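Local coordinates for protein cytosol aminopeptidase (Staphylococcus aureus subsp. aureus, PDB 3KZW) that probably removes N-terminal amino acids, leucine among them, from peptides as a metal-dependent leucyl aminopeptidase assembled from six chains, at residues Met388-Thr394 with His478-Ala484; Val281-Ile285 with Glu367-Leu372. One frame throughout, in Å; residues are numbered along the deposited sequence.

In the fold
Both contacts belong to the catalytic domain and meet in its central mixed sheet, where strand 386-391 lies between strands 278-285 and 478-482, parallel to both. Contact 2 packs the start of helix 368-380 against strand 278-285; contact 1 pairs the next strand of the chain, 386-391, with strand 478-482. Along the chain contact 2 is complete before contact 1 begins, and their centres are about 9 Å apart. They touch directly: Lys283 NZ lies 2.8 Å from Thr392 O in a probable hydrogen bond, and Leu393 packs on Gly368. Loops and helix start thus gather at the C-terminal ends of these parallel strands, probably beside the metal-dependent active site, as in related leucyl aminopeptidases.

Contact 1. Residues Met388-Thr394 with His478-Ala484; sequences MDFATLT and HIHFDIA
Strands 388-391 and 478-482 run parallel, 4.9 Å apart at closest approach and 12° from exact alignment, and backbone bonds alternate from Asp389 N to Ile479 O through to Ile483 N with Ala391 O. On one face the carboxylate of Asp389 lies between two histidines. His478 NE2 donates to Asp389 OD2 at 2.7 Å, meeting its anti lone pair, with the imidazole almost perpendicular to the carboxylate. His480, its ring turned only 31° from that plane, brings ND1 to 2.4 Å from Asp389 OD1, a length doubtful at this resolution. With CG between the backbone N and the carbonyl carbon (chi1 76°), Asp389 swings its oxygens toward both rings; His478 is held on its other nitrogen by Ser473.

The opposite face is apolar. The rings of Phe390 and Phe481 lie side by side, nearly parallel but slid apart, and touch through Phe390 CE2 and Phe481 CD2 at 3.5 Å; Met388 CG reaches the Phe481 edge.

At the end of its strand, Asp482 holds the 392-394 loop: its OD1 takes Leu393 N at 3.1 Å from above the carboxylate plane, and Thr394 OG1 donates to the syn lone pair of OD2 at 2.9 Å. These parallel neighbours belong to the central mixed sheet of the leucyl aminopeptidase catalytic domain; at their C-terminal ends Thr392 OG1 bonds to Asp306, probably near the family's metal site.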
loop_
_atom_site.group_PDB
_atom_site.type_symbol
_atom_site.label_atom_id
_atom_site.label_comp_id
_atom_site.label_asym_id
_atom_site.label_seq_id
_atom_site.Cartn_x
_atom_site.Cartn_y
_atom_site.Cartn_z
ATOM N N MET A 388 -22.620 5.704 31.830
ATOM C CA MET A 388 -22.733 5.781 30.377
ATOM C C MET A 388 -21.583 6.596 29.817
ATOM O O MET A 388 -21.400 7.757 30.187
ATOM C CB MET A 388 -24.063 6.408 29.964
ATOM C CG MET A 388 -25.270 5.558 30.284
ATOM S SD MET A 388 -26.812 6.365 29.837
ATOM C CE MET A 388 -27.977 5.357 30.746
ATOM N N ASP A 389 -20.800 5.983 28.937
ATOM C CA ASP A 389 -19.705 6.694 28.291
ATOM C C ASP A 389 -19.986 6.936 26.808
ATOM O O ASP A 389 -20.629 6.117 26.146
ATOM C CB ASP A 389 -18.358 5.996 28.527
ATOM C CG ASP A 389 -18.172 4.757 27.668
ATOM O OD1 ASP A 389 -17.858 4.902 26.463
ATOM O OD2 ASP A 389 -18.317 3.636 28.198
ATOM N N PHE A 390 -19.506 8.073 26.308
ATOM C CA PHE A 390 -19.733 8.493 24.929
ATOM C C PHE A 390 -18.396 8.833 24.294
ATOM O O PHE A 390 -17.667 9.696 24.792
ATOM C CB PHE A 390 -20.668 9.706 24.881
ATOM C CG PHE A 390 -21.988 9.483 25.569
ATOM C CD1 PHE A 390 -22.114 9.676 26.945
ATOM C CD2 PHE A 390 -23.104 9.076 24.845
ATOM C CE1 PHE A 390 -23.330 9.461 27.589
ATOM C CE2 PHE A 390 -24.327 8.864 25.481
ATOM C CZ PHE A 390 -24.439 9.055 26.856
ATOM N N ALA A 391 -18.070 8.146 23.201
ATOM C CA ALA A 391 -16.757 8.284 22.575
ATOM C C ALA A 391 -16.748 7.952 21.090
ATOM O O ALA A 391 -17.453 7.047 20.634
ATOM C CB ALA A 391 -15.736 7.421 23.300
ATOM N N THR A 392 -15.938 8.697 20.344
ATOM C CA THR A 392 -15.616 8.364 18.966
ATOM C C THR A 392 -14.380 7.469 18.995
ATOM O O THR A 392 -13.261 7.938 18.796
ATOM C CB THR A 392 -15.334 9.632 18.125
ATOM O OG1 THR A 392 -14.358 10.447 18.790
ATOM C CG2 THR A 392 -16.604 10.446 17.925
ATOM N N LEU A 393 -14.589 6.179 19.256
ATOM C CA LEU A 393 -13.481 5.252 19.508
ATOM C C LEU A 393 -12.898 4.574 18.277
ATOM O O LEU A 393 -11.761 4.841 17.899
ATOM C CB LEU A 393 -13.881 4.170 20.522
ATOM C CG LEU A 393 -13.733 4.408 22.025
ATOM C CD1 LEU A 393 -13.599 3.066 22.727
ATOM C CD2 LEU A 393 -12.545 5.299 22.360
ATOM N N THR A 394 -13.683 3.693 17.663
ATOM C CA THR A 394 -13.143 2.685 16.753
ATOM C C THR A 394 -13.575 2.872 15.305
ATOM O O THR A 394 -14.729 3.199 15.026
ATOM C CB THR A 394 -13.558 1.265 17.206
ATOM O OG1 THR A 394 -13.623 1.210 18.634
ATOM C CG2 THR A 394 -12.553 0.243 16.739
ATOM N N HIS A 478 -23.019 -0.558 33.203
ATOM C CA HIS A 478 -22.217 0.265 32.305
ATOM C C HIS A 478 -22.677 0.096 30.859
ATOM O O HIS A 478 -22.763 -1.029 30.355
ATOM C CB HIS A 478 -20.738 -0.125 32.432
ATOM C CG HIS A 478 -19.784 0.832 31.781
ATOM N ND1 HIS A 478 -18.486 0.989 32.215
ATOM C CD2 HIS A 478 -19.932 1.677 30.732
ATOM C CE1 HIS A 478 -17.875 1.885 31.461
ATOM N NE2 HIS A 478 -18.732 2.321 30.556
ATOM N N ILE A 479 -22.981 1.213 30.201
ATOM C CA ILE A 479 -23.235 1.206 28.762
ATOM C C ILE A 479 -22.198 2.055 28.025
ATOM O O ILE A 479 -21.979 3.220 28.359
ATOM C CB ILE A 479 -24.661 1.675 28.396
ATOM C CG1 ILE A 479 -25.715 0.854 29.142
ATOM C CG2 ILE A 479 -24.877 1.560 26.886
ATOM C CD1 ILE A 479 -27.118 1.412 29.047
ATOM N N HIS A 480 -21.561 1.452 27.026
ATOM C CA HIS A 480 -20.553 2.122 26.214
ATOM C C HIS A 480 -21.117 2.451 24.831
ATOM O O HIS A 480 -21.626 1.572 24.129
ATOM C CB HIS A 480 -19.297 1.244 26.110
ATOM C CG HIS A 480 -18.334 1.680 25.051
ATOM N ND1 HIS A 480 -17.677 2.890 25.095
ATOM C CD2 HIS A 480 -17.915 1.065 23.919
ATOM C CE1 HIS A 480 -16.900 3.008 24.032
ATOM N NE2 HIS A 480 -17.025 1.912 23.303
ATOM N N PHE A 481 -21.030 3.724 24.451
ATOM C CA PHE A 481 -21.526 4.186 23.157
ATOM C C PHE A 481 -20.385 4.591 22.224
ATOM O O PHE A 481 -19.737 5.625 22.430
ATOM C CB PHE A 481 -22.485 5.365 23.332
ATOM C CG PHE A 481 -23.772 5.015 24.023
ATOM C CD1 PHE A 481 -24.769 4.314 23.353
ATOM C CD2 PHE A 481 -23.999 5.409 25.335
ATOM C CE1 PHE A 481 -25.967 3.996 23.987
ATOM C CE2 PHE A 481 -25.193 5.106 25.974
ATOM C CZ PHE A 481 -26.181 4.397 25.297
ATOM N N ASP A 482 -20.144 3.774 21.201
ATOM C CA ASP A 482 -19.154 4.095 20.176
ATOM C C ASP A 482 -19.836 4.885 19.063
ATOM O O ASP A 482 -20.557 4.323 18.236
ATOM C CB ASP A 482 -18.496 2.825 19.626
ATOM C CG ASP A 482 -17.143 3.094 18.966
ATOM O OD1 ASP A 482 -16.872 4.242 18.539
ATOM O OD2 ASP A 482 -16.337 2.143 18.869
ATOM N N ILE A 483 -19.607 6.195 19.067
ATOM C CA ILE A 483 -20.249 7.105 18.122
ATOM C C ILE A 483 -19.256 7.651 17.090
ATOM O O ILE A 483 -19.406 8.771 16.603
ATOM C CB ILE A 483 -20.991 8.267 18.849
ATOM C CG1 ILE A 483 -20.038 9.055 19.758
ATOM C CG2 ILE A 483 -22.174 7.726 19.641
ATOM C CD1 ILE A 483 -20.550 10.430 20.164
ATOM N N ALA A 484 -18.254 6.845 16.749
ATOM C CA ALA A 484 -17.241 7.237 15.770
ATOM C C ALA A 484 -17.857 7.632 14.428
ATOM O O ALA A 484 -17.379 8.551 13.757
ATOM C CB ALA A 484 -16.222 6.122 15.586
#

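Contact 2. Residues Val281-Ile285 with Glu367-Leu372; sequences VGKGI and EGRLVL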
loop_
_atom_site.group_PDB
_atom_site.type_symbol
_atom_site.label_atom_id
_atom_site.label_comp_id
_atom_site.label_asym_id
_atom_site.label_seq_id
_atom_site.Cartn_x
_atom_site.Cartn_y
_atom_site.Cartn_z
ATOM N N VAL A 281 -19.811 9.770 31.171
ATOM C CA VAL A 281 -18.383 9.889 30.881
ATOM C C VAL A 281 -18.159 10.232 29.408
ATOM O O VAL A 281 -18.757 9.623 28.524
ATOM C CB VAL A 281 -17.628 8.590 31.255
ATOM C CG1 VAL A 281 -16.134 8.726 30.990
ATOM C CG2 VAL A 281 -17.877 8.232 32.713
ATOM N N GLY A 282 -17.296 11.209 29.150
ATOM C CA GLY A 282 -17.038 11.661 27.785
ATOM C C GLY A 282 -15.570 11.689 27.402
ATOM O O GLY A 282 -14.723 12.146 28.175
ATOM N N LYS A 283 -15.273 11.194 26.203
ATOM C CA LYS A 283 -13.924 11.245 25.655
ATOM C C LYS A 283 -13.652 12.641 25.095
ATOM O O LYS A 283 -14.290 13.069 24.128
ATOM C CB LYS A 283 -13.754 10.185 24.566
ATOM C CG LYS A 283 -12.405 10.204 23.863
ATOM C CD LYS A 283 -12.436 9.349 22.607
ATOM C CE LYS A 283 -11.257 9.663 21.706
ATOM N NZ LYS A 283 -11.245 8.841 20.467
ATOM N N GLY A 284 -12.706 13.342 25.710
ATOM C CA GLY A 284 -12.395 14.712 25.326
ATOM C C GLY A 284 -11.035 14.897 24.686
ATOM O O GLY A 284 -10.281 15.794 25.074
ATOM N N ILE A 285 -10.717 14.060 23.701
ATOM C CA ILE A 285 -9.471 14.222 22.958
ATOM C C ILE A 285 -9.636 15.368 21.961
ATOM O O ILE A 285 -10.279 15.214 20.917
ATOM C CB ILE A 285 -9.009 12.906 22.267
ATOM C CG1 ILE A 285 -8.811 11.780 23.296
ATOM C CG2 ILE A 285 -7.729 13.128 21.457
ATOM C CD1 ILE A 285 -7.708 12.019 24.330
ATOM N N GLU A 367 -5.970 5.593 21.917
ATOM C CA GLU A 367 -5.820 6.501 23.057
ATOM C C GLU A 367 -7.132 6.718 23.818
ATOM O O GLU A 367 -7.120 7.001 25.020
ATOM C CB GLU A 367 -5.218 7.844 22.602
ATOM C CG GLU A 367 -6.203 8.882 22.033
ATOM C CD GLU A 367 -6.842 8.485 20.699
ATOM O OE1 GLU A 367 -6.199 7.793 19.880
ATOM O OE2 GLU A 367 -8.000 8.893 20.458
ATOM N N GLY A 368 -8.251 6.574 23.113
ATOM C CA GLY A 368 -9.569 6.847 23.673
ATOM C C GLY A 368 -9.916 5.948 24.839
ATOM O O GLY A 368 -10.343 6.423 25.890
ATOM N N ARG A 369 -9.726 4.645 24.652
ATOM C CA ARG A 369 -10.013 3.659 25.693
ATOM C C ARG A 369 -9.154 3.864 26.945
ATOM O O ARG A 369 -9.561 3.505 28.051
ATOM C CB ARG A 369 -9.858 2.232 25.150
ATOM C CG ARG A 369 -8.450 1.864 24.690
ATOM C CD ARG A 369 -8.459 0.653 23.775
ATOM N NE ARG A 369 -8.886 0.992 22.418
ATOM C CZ ARG A 369 -8.917 0.137 21.398
ATOM N NH1 ARG A 369 -8.547 -1.126 21.562
ATOM N NH2 ARG A 369 -9.321 0.548 20.205
ATOM N N LEU A 370 -7.972 4.452 26.762
ATOM C CA LEU A 370 -7.061 4.727 27.870
ATOM C C LEU A 370 -7.575 5.852 28.764
ATOM O O LEU A 370 -7.621 5.698 29.985
ATOM C CB LEU A 370 -5.653 5.050 27.358
ATOM C CG LEU A 370 -4.874 3.933 26.652
ATOM C CD1 LEU A 370 -3.643 4.500 25.969
ATOM C CD2 LEU A 370 -4.488 2.807 27.611
ATOM N N VAL A 371 -7.968 6.972 28.159
ATOM C CA VAL A 371 -8.479 8.107 28.928
ATOM C C VAL A 371 -9.851 7.818 29.539
ATOM O O VAL A 371 -10.165 8.312 30.623
ATOM C CB VAL A 371 -8.491 9.440 28.121
ATOM C CG1 VAL A 371 -7.089 9.784 27.632
ATOM C CG2 VAL A 371 -9.480 9.398 26.958
ATOM N N LEU A 372 -10.654 7.008 28.847
ATOM C CA LEU A 372 -11.959 6.591 29.349
ATOM C C LEU A 372 -11.808 5.690 30.565
ATOM O O LEU A 372 -12.587 5.787 31.511
ATOM C CB LEU A 372 -12.764 5.871 28.263
ATOM C CG LEU A 372 -13.400 6.708 27.149
ATOM C CD1 LEU A 372 -13.802 5.814 25.990
ATOM C CD2 LEU A 372 -14.598 7.513 27.653
#
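Glu367 opens the contact with strand 281-285 by reaching across the lysine side chain: its OE2 lies 3.2 Å from Lys283 NZ, a salt bridge whose hydrogen bond is weak. The glutamate bends at chi2 (-67°), which also lays its CG 4.1 Å from Ile285 CG1. The ammonium has further partners in Thr392 O and Asp306, and the carboxylates of Asp288, Asp306 and Asp365 gather near Glu367, consistent with the two-metal site of this family. At Gly368, with no side chain in the way, the extended lysine passes close over the backbone, Lys283 CE coming within 3.8 Å of Gly368 CA. Here a helix crosses one face of a sheet, the layering of an alpha/beta domain: the axes of strand 281-285 and of helical segment 368-372 approach to 8.4 Å, their directions 128° apart. One turn further on, Val371 presents both methyl branches to the end of Ile285, its CG1 4.0 Å from Ile285 CD1, while helix 248-254 packs against the same valine. Leu372 closes the segment by pushing its CD2 branch up to the strand, 3.9 Å from Val281 CG1 and 4.0 Å from Lys283 N; Ala391 and Leu393 also touch this leucine.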